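PDB 2RET: EpsJ, which is a pseudopilin of the type 2 secretion system that forms a complex with the pseudopilin EpsI, probably as part of the pseudopilus that helps drive protein export. Local coordinates for residues M27-F32 with I161-L166; D60-G65 with I92-L97; R96-W101 with G113-L118; P117-V122 with L153-Y158. One frame throughout, in Å; residues are numbered along the deposited sequence. Where two conformers were deposited one is given.

Interaction 1 (M27-F32 with I161-L166)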
loop_
_atom_site.group_PDB
_atom_site.type_symbol
_atom_site.label_atom_id
_atom_site.label_comp_id
_atom_site.label_asym_id
_atom_site.label_seq_id
_atom_site.Cartn_x
_atom_site.Cartn_y
_atom_site.Cartn_z
HETATM N N MSE B 27 20.969 12.053 8.823
HETATM C CA MSE B 27 20.738 12.556 7.460
HETATM C C MSE B 27 20.967 11.516 6.363
HETATM O O MSE B 27 20.163 11.365 5.452
HETATM C CB MSE B 27 21.610 13.777 7.220
HETATM C CG MSE B 27 21.330 14.463 5.887
HETATM SE SE MSE B 27 19.619 15.446 5.863
HETATM C CE MSE B 27 20.451 17.145 6.501
HETATM N N MSE B 28 22.062 10.801 6.463
HETATM C CA MSE B 28 22.394 9.726 5.517
HETATM C C MSE B 28 21.466 8.545 5.595
HETATM O O MSE B 28 21.176 7.923 4.580
HETATM C CB MSE B 28 23.798 9.224 5.761
HETATM C CG MSE B 28 24.829 10.300 5.593
HETATM SE SE MSE B 28 26.630 9.636 5.963
HETATM C CE MSE B 28 26.658 8.007 4.879
ATOM N N ASP B 29 20.999 8.238 6.797
ATOM C CA ASP B 29 19.990 7.198 6.995
ATOM C C ASP B 29 18.729 7.616 6.283
ATOM O O ASP B 29 18.091 6.799 5.605
ATOM C CB ASP B 29 19.667 6.969 8.486
ATOM C CG ASP B 29 20.347 5.729 9.078
ATOM O OD1 ASP B 29 20.700 4.811 8.350
ATOM O OD2 ASP B 29 20.453 5.615 10.318
ATOM N N SER B 30 18.369 8.884 6.430
ATOM C CA SER B 30 17.132 9.377 5.831
ATOM C C SER B 30 17.179 9.240 4.309
ATOM O O SER B 30 16.164 8.910 3.702
ATOM C CB SER B 30 16.820 10.827 6.248
ATOM O OG SER B 30 17.658 11.805 5.586
ATOM N N ASP B 31 18.349 9.485 3.718
ATOM C CA ASP B 31 18.512 9.523 2.261
ATOM C C ASP B 31 18.703 8.128 1.658
ATOM O O ASP B 31 17.981 7.726 0.766
ATOM C CB ASP B 31 19.703 10.399 1.848
ATOM C CG ASP B 31 19.450 11.881 2.004
ATOM O OD1 ASP B 31 18.287 12.346 1.946
ATOM O OD2 ASP B 31 20.457 12.621 2.160
ATOM N N PHE B 32 19.699 7.415 2.144
ATOM C CA PHE B 32 20.067 6.149 1.573
ATOM C C PHE B 32 19.066 5.020 1.847
ATOM O O PHE B 32 19.031 4.021 1.095
ATOM C CB PHE B 32 21.466 5.758 2.015
ATOM C CG PHE B 32 22.539 6.556 1.370
ATOM C CD1 PHE B 32 22.966 6.247 0.103
ATOM C CD2 PHE B 32 23.161 7.588 2.052
ATOM C CE1 PHE B 32 23.970 6.982 -0.500
ATOM C CE2 PHE B 32 24.139 8.352 1.438
ATOM C CZ PHE B 32 24.551 8.040 0.155
ATOM N N ILE B 161 34.613 4.414 8.523
ATOM C CA ILE B 161 33.331 3.911 9.050
ATOM C C ILE B 161 32.414 3.692 7.824
ATOM O O ILE B 161 32.503 4.424 6.849
ATOM C CB ILE B 161 32.705 4.889 10.082
ATOM C CG1 ILE B 161 32.335 6.245 9.433
ATOM C CG2 ILE B 161 33.672 5.188 11.190
ATOM C CD1 ILE B 161 31.397 7.159 10.252
ATOM N N ALA B 162 31.518 2.718 7.908
ATOM C CA ALA B 162 30.683 2.324 6.794
ATOM C C ALA B 162 29.255 2.025 7.249
ATOM O O ALA B 162 29.051 1.504 8.357
ATOM C CB ALA B 162 31.276 1.100 6.100
ATOM N N ARG B 163 28.294 2.388 6.397
ATOM C CA ARG B 163 26.888 1.992 6.567
ATOM C C ARG B 163 26.338 1.281 5.313
ATOM O O ARG B 163 26.536 1.719 4.210
ATOM C CB ARG B 163 25.999 3.189 6.952
ATOM C CG ARG B 163 26.104 3.612 8.434
ATOM C CD ARG B 163 25.396 2.649 9.420
ATOM N NE ARG B 163 23.945 2.720 9.231
ATOM C CZ ARG B 163 23.185 1.812 8.625
ATOM N NH1 ARG B 163 21.888 2.073 8.493
ATOM N NH2 ARG B 163 23.680 0.670 8.165
ATOM N N THR B 164 25.656 0.164 5.529
ATOM C CA THR B 164 25.013 -0.641 4.515
ATOM C C THR B 164 23.515 -0.430 4.532
ATOM O O THR B 164 22.893 -0.575 5.574
ATOM C CB THR B 164 25.244 -2.154 4.810
ATOM O OG1 THR B 164 26.657 -2.416 4.810
ATOM C CG2 THR B 164 24.552 -3.029 3.751
ATOM N N TYR B 165 22.938 -0.174 3.369
ATOM C CA TYR B 165 21.530 0.152 3.241
ATOM C C TYR B 165 20.901 -0.711 2.161
ATOM O O TYR B 165 21.529 -0.940 1.119
ATOM C CB TYR B 165 21.377 1.612 2.809
ATOM C CG TYR B 165 22.066 2.633 3.659
ATOM C CD1 TYR B 165 21.451 3.135 4.807
ATOM C CD2 TYR B 165 23.304 3.146 3.294
ATOM C CE1 TYR B 165 22.072 4.078 5.595
ATOM C CE2 TYR B 165 23.937 4.089 4.061
ATOM C CZ TYR B 165 23.304 4.575 5.200
ATOM O OH TYR B 165 23.904 5.538 5.960
ATOM N N LEU B 166 19.683 -1.205 2.407
ATOM C CA LEU B 166 18.964 -2.002 1.402
ATOM C C LEU B 166 18.077 -1.108 0.569
ATOM O O LEU B 166 17.623 -0.106 1.047
ATOM C CB LEU B 166 18.126 -3.100 2.039
ATOM C CG LEU B 166 18.849 -4.105 2.945
ATOM C CD1 LEU B 166 17.918 -5.298 3.204
ATOM C CD2 LEU B 166 20.165 -4.564 2.398
HETATM O O HOH W 1 17.399 2.528 -0.190
#

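Interaction 2 (D60-G65 with I92-L97)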
loop_
_atom_site.group_PDB
_atom_site.type_symbol
_atom_site.label_atom_id
_atom_site.label_comp_id
_atom_site.label_asym_id
_atom_site.label_seq_id
_atom_site.Cartn_x
_atom_site.Cartn_y
_atom_site.Cartn_z
ATOM N N ASP B 60 31.042 18.365 -8.703
ATOM C CA ASP B 60 32.214 19.161 -8.351
ATOM C C ASP B 60 32.927 18.650 -7.090
ATOM O O ASP B 60 33.699 19.368 -6.489
ATOM C CB ASP B 60 31.811 20.641 -8.182
ATOM C CG ASP B 60 32.997 21.584 -8.143
ATOM O OD1 ASP B 60 34.060 21.237 -8.703
ATOM O OD2 ASP B 60 32.870 22.677 -7.541
ATOM N N SER B 61 32.708 17.392 -6.721
ATOM C CA SER B 61 33.439 16.784 -5.636
ATOM C C SER B 61 34.952 16.853 -5.884
ATOM O O SER B 61 35.370 16.826 -7.033
ATOM C CB SER B 61 32.998 15.322 -5.464
ATOM O OG SER B 61 33.581 14.777 -4.312
ATOM N N ASP B 62 35.749 16.999 -4.806
ATOM C CA ASP B 62 37.235 16.878 -4.854
ATOM C C ASP B 62 37.637 15.407 -5.016
ATOM O O ASP B 62 38.761 15.119 -5.391
ATOM C CB ASP B 62 37.935 17.355 -3.568
ATOM C CG ASP B 62 37.707 18.830 -3.241
ATOM O OD1 ASP B 62 37.285 19.609 -4.100
ATOM O OD2 ASP B 62 37.952 19.203 -2.074
ATOM N N ASN B 63 36.753 14.464 -4.674
ATOM C CA ASN B 63 36.951 13.089 -5.128
ATOM C C ASN B 63 35.652 12.501 -5.653
ATOM O O ASN B 63 35.104 13.008 -6.631
ATOM C CB ASN B 63 37.698 12.215 -4.091
ATOM C CG ASN B 63 37.170 12.383 -2.655
ATOM O OD1 ASN B 63 37.605 13.310 -1.936
ATOM N ND2 ASN B 63 36.259 11.458 -2.212
ATOM N N LYS B 64 35.151 11.437 -5.043
ATOM C CA LYS B 64 33.947 10.793 -5.558
ATOM C C LYS B 64 32.734 11.579 -5.212
ATOM O O LYS B 64 32.715 12.264 -4.189
ATOM C CB LYS B 64 33.805 9.386 -5.009
ATOM C CG LYS B 64 34.675 8.420 -5.741
ATOM C CD LYS B 64 34.167 8.194 -7.162
ATOM C CE LYS B 64 34.826 6.976 -7.759
ATOM N NZ LYS B 64 36.214 6.850 -7.291
ATOM N N GLY B 65 31.745 11.504 -6.091
ATOM C CA GLY B 65 30.386 11.939 -5.757
ATOM C C GLY B 65 29.299 10.972 -6.157
ATOM O O GLY B 65 29.479 10.191 -7.064
ATOM N N ILE B 92 32.615 15.525 -1.565
ATOM C CA ILE B 92 33.610 16.104 -0.668
ATOM C C ILE B 92 34.072 17.446 -1.236
ATOM O O ILE B 92 34.422 17.549 -2.409
ATOM C CB ILE B 92 34.853 15.177 -0.442
ATOM C CG1 ILE B 92 34.431 13.779 0.046
ATOM C CG2 ILE B 92 35.898 15.835 0.536
ATOM C CD1 ILE B 92 33.881 13.737 1.444
ATOM N N LYS B 93 34.056 18.469 -0.395
ATOM C CA LYS B 93 34.671 19.748 -0.712
ATOM C C LYS B 93 35.568 20.173 0.421
ATOM O O LYS B 93 35.091 20.425 1.516
ATOM C CB LYS B 93 33.623 20.807 -0.952
ATOM C CG LYS B 93 33.190 20.858 -2.380
ATOM C CD LYS B 93 34.233 21.572 -3.203
ATOM C CE LYS B 93 34.453 20.846 -4.490
ATOM N NZ LYS B 93 35.644 21.332 -5.240
ATOM N N ASP B 94 36.868 20.214 0.141
ATOM C CA ASP B 94 37.877 20.608 1.087
ATOM C C ASP B 94 37.750 19.867 2.404
ATOM O O ASP B 94 37.613 20.459 3.471
ATOM C CB ASP B 94 37.877 22.119 1.229
ATOM C CG ASP B 94 38.458 22.815 -0.021
ATOM O OD1 ASP B 94 39.636 22.543 -0.393
ATOM O OD2 ASP B 94 37.725 23.623 -0.625
ATOM N N GLU B 95 37.784 18.538 2.268
ATOM C CA GLU B 95 37.655 17.593 3.366
ATOM C C GLU B 95 36.371 17.771 4.187
ATOM O O GLU B 95 36.332 17.465 5.370
ATOM C CB GLU B 95 38.930 17.638 4.217
ATOM C CG GLU B 95 40.108 17.047 3.448
ATOM C CD GLU B 95 41.431 17.083 4.201
ATOM O OE1 GLU B 95 41.565 17.879 5.177
ATOM O OE2 GLU B 95 42.344 16.317 3.789
ATOM N N ARG B 96 35.333 18.281 3.538
ATOM C CA ARG B 96 33.996 18.321 4.091
ATOM C C ARG B 96 33.064 17.423 3.266
ATOM O O ARG B 96 32.994 17.552 2.040
ATOM C CB ARG B 96 33.403 19.726 4.012
ATOM C CG ARG B 96 33.685 20.644 5.141
ATOM C CD ARG B 96 32.764 21.885 4.991
ATOM N NE ARG B 96 32.714 22.372 3.598
ATOM C CZ ARG B 96 33.548 23.278 3.066
ATOM N NH1 ARG B 96 34.501 23.858 3.792
ATOM N NH2 ARG B 96 33.422 23.626 1.796
ATOM N N LEU B 97 32.334 16.545 3.942
ATOM C CA LEU B 97 31.190 15.909 3.330
ATOM C C LEU B 97 30.040 16.941 3.281
ATOM O O LEU B 97 29.701 17.578 4.274
ATOM C CB LEU B 97 30.782 14.601 4.070
ATOM C CG LEU B 97 29.708 13.761 3.362
ATOM C CD1 LEU B 97 30.312 13.068 2.151
ATOM C CD2 LEU B 97 29.081 12.756 4.328
HETATM O O HOH W 2 38.852 17.844 -0.233
#

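Interaction 3 (R96-W101 with G113-L118)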
loop_
_atom_site.group_PDB
_atom_site.type_symbol
_atom_site.label_atom_id
_atom_site.label_comp_id
_atom_site.label_asym_id
_atom_site.label_seq_id
_atom_site.Cartn_x
_atom_site.Cartn_y
_atom_site.Cartn_z
ATOM N N ARG B 96 35.333 18.281 3.538
ATOM C CA ARG B 96 33.996 18.321 4.091
ATOM C C ARG B 96 33.064 17.423 3.266
ATOM O O ARG B 96 32.994 17.552 2.040
ATOM C CB ARG B 96 33.403 19.726 4.012
ATOM C CG ARG B 96 33.685 20.644 5.141
ATOM C CD ARG B 96 32.764 21.885 4.991
ATOM N NE ARG B 96 32.714 22.372 3.598
ATOM C CZ ARG B 96 33.548 23.278 3.066
ATOM N NH1 ARG B 96 34.501 23.858 3.792
ATOM N NH2 ARG B 96 33.422 23.626 1.796
ATOM N N LEU B 97 32.334 16.545 3.942
ATOM C CA LEU B 97 31.190 15.909 3.330
ATOM C C LEU B 97 30.040 16.941 3.281
ATOM O O LEU B 97 29.701 17.578 4.274
ATOM C CB LEU B 97 30.782 14.601 4.070
ATOM C CG LEU B 97 29.708 13.761 3.362
ATOM C CD1 LEU B 97 30.312 13.068 2.151
ATOM C CD2 LEU B 97 29.081 12.756 4.328
ATOM N N GLU B 98 29.495 17.119 2.085
ATOM C CA GLU B 98 28.386 17.998 1.820
ATOM C C GLU B 98 27.280 17.191 1.204
ATOM O O GLU B 98 27.556 16.293 0.448
ATOM C CB GLU B 98 28.822 19.078 0.830
ATOM C CG GLU B 98 29.846 20.007 1.465
ATOM C CD GLU B 98 30.097 21.244 0.676
ATOM O OE1 GLU B 98 29.883 21.276 -0.553
ATOM O OE2 GLU B 98 30.521 22.210 1.313
ATOM N N ARG B 99 26.038 17.513 1.564
ATOM C CA ARG B 99 24.838 16.907 0.999
ATOM C C ARG B 99 24.130 17.963 0.176
ATOM O O ARG B 99 23.994 19.099 0.607
ATOM C CB ARG B 99 23.908 16.405 2.103
ATOM C CG ARG B 99 22.598 15.722 1.569
ATOM C CD ARG B 99 21.412 16.370 2.190
ATOM N NE ARG B 99 20.214 15.586 2.037
ATOM C CZ ARG B 99 18.999 15.996 2.369
ATOM N NH1 ARG B 99 18.794 17.187 2.887
ATOM N NH2 ARG B 99 17.977 15.192 2.163
ATOM N N VAL B 100 23.748 17.587 -1.039
ATOM C CA VAL B 100 23.111 18.489 -1.963
ATOM C C VAL B 100 21.717 17.973 -2.231
ATOM O O VAL B 100 21.519 16.794 -2.342
ATOM C CB VAL B 100 23.854 18.620 -3.308
ATOM C CG1 VAL B 100 23.228 19.769 -4.129
ATOM C CG2 VAL B 100 25.403 18.823 -3.109
ATOM N N TRP B 101 20.766 18.875 -2.343
ATOM C CA TRP B 101 19.351 18.505 -2.348
ATOM C C TRP B 101 18.636 19.298 -3.397
ATOM O O TRP B 101 18.824 20.513 -3.481
ATOM C CB TRP B 101 18.731 18.834 -0.990
ATOM C CG TRP B 101 17.300 18.446 -0.873
ATOM C CD1 TRP B 101 16.808 17.240 -0.485
ATOM C CD2 TRP B 101 16.158 19.280 -1.131
ATOM N NE1 TRP B 101 15.428 17.268 -0.463
ATOM C CE2 TRP B 101 15.006 18.504 -0.874
ATOM C CE3 TRP B 101 16.002 20.596 -1.565
ATOM C CZ2 TRP B 101 13.711 19.013 -1.002
ATOM C CZ3 TRP B 101 14.722 21.102 -1.696
ATOM C CH2 TRP B 101 13.590 20.311 -1.410
ATOM N N GLY B 113 21.680 23.236 -6.347
ATOM C CA GLY B 113 21.075 22.493 -5.250
ATOM C C GLY B 113 21.281 23.194 -3.924
ATOM O O GLY B 113 22.082 24.134 -3.836
ATOM N N VAL B 114 20.502 22.779 -2.927
ATOM C CA VAL B 114 20.655 23.240 -1.541
ATOM C C VAL B 114 21.772 22.416 -0.867
ATOM O O VAL B 114 21.661 21.208 -0.674
ATOM C CB VAL B 114 19.295 23.203 -0.749
ATOM C CG1 VAL B 114 19.457 23.723 0.656
ATOM C CG2 VAL B 114 18.227 24.043 -1.470
ATOM N N VAL B 115 22.852 23.092 -0.524
ATOM C CA VAL B 115 24.039 22.462 0.049
ATOM C C VAL B 115 24.032 22.498 1.566
ATOM O O VAL B 115 23.868 23.536 2.171
ATOM C CB VAL B 115 25.349 23.140 -0.438
ATOM C CG1 VAL B 115 26.595 22.343 0.057
ATOM C CG2 VAL B 115 25.316 23.293 -1.930
ATOM N N THR B 116 24.207 21.324 2.166
ATOM C CA THR B 116 24.392 21.203 3.583
ATOM C C THR B 116 25.792 20.683 3.897
ATOM O O THR B 116 26.101 19.526 3.576
ATOM C CB THR B 116 23.364 20.249 4.161
ATOM O OG1 THR B 116 22.071 20.759 3.856
ATOM C CG2 THR B 116 23.508 20.119 5.700
ATOM N N PRO B 117 26.628 21.519 4.562
ATOM C CA PRO B 117 27.864 21.001 5.194
ATOM C C PRO B 117 27.545 20.018 6.304
ATOM O O PRO B 117 27.167 20.427 7.399
ATOM C CB PRO B 117 28.549 22.241 5.776
ATOM C CG PRO B 117 27.662 23.394 5.501
ATOM C CD PRO B 117 26.430 22.964 4.788
ATOM N N LEU B 118 27.722 18.732 6.038
ATOM C CA LEU B 118 27.286 17.706 6.962
ATOM C C LEU B 118 28.377 17.244 7.958
ATOM O O LEU B 118 28.099 16.943 9.144
ATOM C CB LEU B 118 26.780 16.526 6.135
ATOM C CG LEU B 118 25.774 15.597 6.782
ATOM C CD1 LEU B 118 24.562 16.368 7.433
ATOM C CD2 LEU B 118 25.294 14.648 5.723
#

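Interaction 4 (P117-V122 with L153-Y158)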
loop_
_atom_site.group_PDB
_atom_site.type_symbol
_atom_site.label_atom_id
_atom_site.label_comp_id
_atom_site.label_asym_id
_atom_site.label_seq_id
_atom_site.Cartn_x
_atom_site.Cartn_y
_atom_site.Cartn_z
ATOM N N PRO B 117 26.628 21.519 4.562
ATOM C CA PRO B 117 27.864 21.001 5.194
ATOM C C PRO B 117 27.545 20.018 6.304
ATOM O O PRO B 117 27.167 20.427 7.399
ATOM C CB PRO B 117 28.549 22.241 5.776
ATOM C CG PRO B 117 27.662 23.394 5.501
ATOM C CD PRO B 117 26.430 22.964 4.788
ATOM N N LEU B 118 27.722 18.732 6.038
ATOM C CA LEU B 118 27.286 17.706 6.962
ATOM C C LEU B 118 28.377 17.244 7.958
ATOM O O LEU B 118 28.099 16.943 9.144
ATOM C CB LEU B 118 26.780 16.526 6.135
ATOM C CG LEU B 118 25.774 15.597 6.782
ATOM C CD1 LEU B 118 24.562 16.368 7.433
ATOM C CD2 LEU B 118 25.294 14.648 5.723
ATOM N N LEU B 119 29.611 17.163 7.479
ATOM C CA LEU B 119 30.673 16.575 8.282
ATOM C C LEU B 119 32.058 17.024 7.815
ATOM O O LEU B 119 32.470 16.760 6.702
ATOM C CB LEU B 119 30.531 15.040 8.234
ATOM C CG LEU B 119 31.211 14.124 9.229
ATOM C CD1 LEU B 119 30.693 14.336 10.620
ATOM C CD2 LEU B 119 30.955 12.682 8.741
ATOM N N SER B 120 32.764 17.690 8.719
ATOM C CA SER B 120 34.102 18.180 8.478
ATOM C C SER B 120 35.114 17.057 8.668
ATOM O O SER B 120 34.805 16.002 9.187
ATOM C CB SER B 120 34.410 19.329 9.434
ATOM O OG SER B 120 34.302 18.832 10.756
ATOM N N ASP B 121 36.309 17.277 8.180
ATOM C CA ASP B 121 37.384 16.289 8.264
ATOM C C ASP B 121 36.999 14.895 7.754
ATOM O O ASP B 121 37.207 13.877 8.438
ATOM C CB ASP B 121 37.940 16.227 9.687
ATOM C CG ASP B 121 38.787 17.449 10.046
ATOM O OD1 ASP B 121 39.155 18.268 9.162
ATOM O OD2 ASP B 121 39.097 17.574 11.239
ATOM N N VAL B 122 36.455 14.873 6.536
ATOM C CA VAL B 122 36.153 13.633 5.819
ATOM C C VAL B 122 37.079 13.627 4.625
ATOM O O VAL B 122 37.023 14.509 3.815
ATOM C CB VAL B 122 34.667 13.553 5.399
ATOM C CG1 VAL B 122 34.420 12.368 4.460
ATOM C CG2 VAL B 122 33.790 13.409 6.642
ATOM N N LEU B 153 32.909 6.261 4.715
ATOM C CA LEU B 153 33.593 7.540 4.942
ATOM C C LEU B 153 34.919 7.280 5.631
ATOM O O LEU B 153 35.010 6.437 6.499
ATOM C CB LEU B 153 32.741 8.446 5.840
ATOM C CG LEU B 153 31.297 8.687 5.367
ATOM C CD1 LEU B 153 30.527 9.487 6.392
ATOM C CD2 LEU B 153 31.348 9.411 4.049
ATOM N N THR B 154 35.945 8.009 5.221
ATOM C CA THR B 154 37.242 8.015 5.860
ATOM C C THR B 154 37.335 9.378 6.565
ATOM O O THR B 154 37.425 10.443 5.923
ATOM C CB THR B 154 38.368 7.829 4.829
ATOM O OG1 THR B 154 38.127 6.624 4.089
ATOM C CG2 THR B 154 39.833 7.803 5.515
ATOM N N LEU B 155 37.249 9.306 7.895
ATOM C CA LEU B 155 37.408 10.439 8.762
ATOM C C LEU B 155 38.879 10.580 9.193
ATOM O O LEU B 155 39.577 9.600 9.425
ATOM C CB LEU B 155 36.508 10.319 9.990
ATOM C CG LEU B 155 35.010 10.021 9.864
ATOM C CD1 LEU B 155 34.256 10.456 11.144
ATOM C CD2 LEU B 155 34.398 10.617 8.613
ATOM N N LYS B 156 39.323 11.822 9.294
ATOM C CA LYS B 156 40.664 12.168 9.719
ATOM C C LYS B 156 41.009 11.613 11.097
ATOM O O LYS B 156 42.111 11.138 11.337
ATOM C CB LYS B 156 40.806 13.695 9.750
ATOM C CG LYS B 156 41.024 14.336 8.370
ATOM C CD LYS B 156 42.174 15.410 8.422
ATOM C CE LYS B 156 43.049 15.446 7.137
ATOM N NZ LYS B 156 44.376 16.223 7.341
ATOM N N ASP B 157 40.031 11.691 11.981
ATOM C CA ASP B 157 40.172 11.268 13.360
ATOM C C ASP B 157 39.783 9.787 13.551
ATOM O O ASP B 157 40.555 8.993 14.056
ATOM C CB ASP B 157 39.393 12.197 14.304
ATOM C CG ASP B 157 37.989 12.568 13.797
ATOM O OD1 ASP B 157 37.529 12.108 12.729
ATOM O OD2 ASP B 157 37.323 13.374 14.480
ATOM N N TYR B 158 38.606 9.403 13.123
ATOM C CA TYR B 158 38.105 8.044 13.406
ATOM C C TYR B 158 38.521 6.960 12.388
ATOM O O TYR B 158 38.403 5.767 12.681
ATOM C CB TYR B 158 36.583 8.107 13.572
ATOM C CG TYR B 158 36.194 8.794 14.863
ATOM C CD1 TYR B 158 36.458 8.196 16.081
ATOM C CD2 TYR B 158 35.567 10.031 14.872
ATOM C CE1 TYR B 158 36.117 8.798 17.268
ATOM C CE2 TYR B 158 35.210 10.658 16.079
ATOM C CZ TYR B 158 35.486 10.028 17.267
ATOM O OH TYR B 158 35.152 10.610 18.497
#

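Interaction 1 (M27-F32 with I161-L166)
The C-terminal end of helix 10-32 runs over strand 159-166 in nearly the same direction: the axes of 27-32 and 161-166 approach to 9.4 Å at an angle of 28°. The backbones come nearest at Phe32 and Tyr165, and the Tyr165 ring fills the gap between helix and strand. Phe32 CB sits over the centre of one face of that ring, 3.5 Å from the Tyr165 centroid, a CH-pi contact. Because Phe32 CG is anti to its carbonyl carbon (chi1 -73°), the Phe32 ring swings off beyond the tyrosine; the two planes are almost parallel but displaced, with little overlap, and the Phe32 ring goes on to meet Phe68 and Tyr90. Asp29 OD1 lies in the plane of the tyrosine at its edge, 3.2 Å from Tyr165 CE1, its carboxylate turned nearly perpendicular to the ring. The same oxygen offers its syn lone pair to Arg163 NH1 at 3.0 Å, a salt bridge bent to 146°, and is shared with Arg33. Arg163, folded back at chi2 and chi3, brings its guanidinium edge to the aspartate, while its NH2 bonds to Thr164 O and to Asn23 of the EpsI chain. At the hydroxyl end of the ring, CB of Met28, a selenomethionine, lies 3.7 Å from Tyr165 OH. Water 1 donates to both Phe32 O and Leu166 O, joining the two C-terminal ends. A long N-terminal helix packed on an antiparallel sheet is the hallmark of the pilin fold, and here an edge strand of that sheet within this chain also meets EpsI.

Interaction 2 (D60-G65 with I92-L97)
Backbone and hydroxyl bonds join the loop 60-63 to the end of strand 79-93. Asp62 N gives an almost straight bond (175°) to Ile92 O, in the carbonyl plane, at 2.8 Å. Beside it Ser61 OG, anti to its own backbone N, accepts from Ile92 N at 3.0 Å and from Asn63 N, the latter closing an ST turn, and donates to Lys64 O; three bonds thus fix the hydroxyl. The loop lies against a tight beta hairpin: Lys93 and Arg96 exchange backbone bonds in both directions around the two-residue turn Asp94-Glu95, where strand 79-93 hands over to strand 96-102. Asp62 reaches this turn with its carboxylate. Its OD2 accepts from Asp94 N at 2.7 Å, the donor standing above the carboxylate plane, and accepts a hydrogen bond from water 2, which accepts in turn from Glu95 N. Among the charged groups, Lys93 NZ meets Asp62 OD1 nearly along its C-O axis, 2.6 Å from Asp62 OD1. A long salt bridge of 3.8 Å links Lys93 NZ to Asp60 OD1. Lys93 bends at chi2 and chi3 to come between the two aspartates, whose negative charge would favour its protonated form. The Asn63 side chain crosses Ile92 obliquely.

Interaction 3 (R96-W101 with G113-L118)
The Trp101 indole is met at its edge by Val114 CG2, 4.1 Å from Trp101 CE3, the two side chains lying side by side and pointing the same way. Arg99 carries its guanidinium alongside, with Trp101 CG over the rim of one of its faces, and ends in a salt bridge to Asp31. The Arg96 guanidinium holds Glu98 OE2 in its own plane at one edge, side-on through two nitrogens; NE of Arg96 is 3.2 Å from Glu98 OE2, and both donors come from above the carboxylate plane. Glu98 OE1 is bound by Arg91 and also touches Val115 CG1 at 3.5 Å. Between these two sets of side chains the strands form an antiparallel ladder. Arg99 and Thr116 are a hydrogen-bonded pair: Arg99 N to Thr116 O is 2.8 Å, and Thr116 N meets Arg99 O nearly along the C=O axis at 2.7 Å. Trp101 and Val114 make the next such pair, with a sound bond from Val114 N and a weak one from Trp101 N. Val100 CG1 rests on Gly113 CA at 3.6 Å. Arg99 and Leu118 reach Met27 of helix 10-32, and Leu118 also touches Ala24. Strand 79-93 flanks 96-102, while the outer strand 114-119 receives Arg23 of the second copy of EpsJ at Val115 O.

Interaction 4 (P117-V122 with L153-Y158)
Asp121 O is held by one hydrogen bond and one weaker CA-H...O contact. Lys156 N approaches it at 3.1 Å along a nearly straight line (171°) but from above the carbonyl plane, and Leu155 CA adds its hydrogen at 3.5 Å from Asp121 O. A second CA-H...O contact runs the other way, from Val122 CA to Thr154 O, as suits the non-hydrogen-bonded antiparallel pair Val122 and Leu155. Side chains of that pair lie side by side, pointing the same way, and Val122 CG2 meets Leu155 CD2 at 3.5 Å, tight for two methyls. Leu119, its CG anti to the backbone N, touches two leucines with CD2, 4.0 Å from Leu153 CD1 and equally far from Leu155 CD2; it crosses Leu155 at about a right angle. Leu118 and Leu119 both face Leu97, a classic beta bulge at the end of strand 114-119. The chain then turns through Asp121, whose backbone is left-handed (phi 52°), and enters strand 122-130. Arg17 of helix 10-32 binds Ser120 O and Asp157, closing over this corner. Asp121 CB packs on Lys156 CB at 3.8 Å, yet their charged ends stay apart; Lys156 NZ makes a long, weak ion pair with Glu95. The cohesion across these two segments is therefore largely apolar; one backbone bond sets the pairing, and the charged ends of Asp121 and Lys156, not in contact, probably add little.

Interaction 1 spans the longest stretch of chain, bringing helix 10-32 to strand 159-166, and the other three lie within that interval. Interactions 2, 3 and 4 follow in order; 2 and 3 share Arg96 and Leu97 on strand 96-102, while 3 and 4 share Pro117 and Leu118 on strand 114-119. Their centres are about 10 Å (2 and 3) to 18 Å (1 and 2) apart. Interactions 2 and 3 belong to the larger antiparallel sheet; interaction 4 joins its last strand to the smaller sheet, which holds strand 159-166 of interaction 1. Met28 packs on both Leu97 and Leu153, so the helix contacts both sheets, consistent with the single pilin-like globular unit.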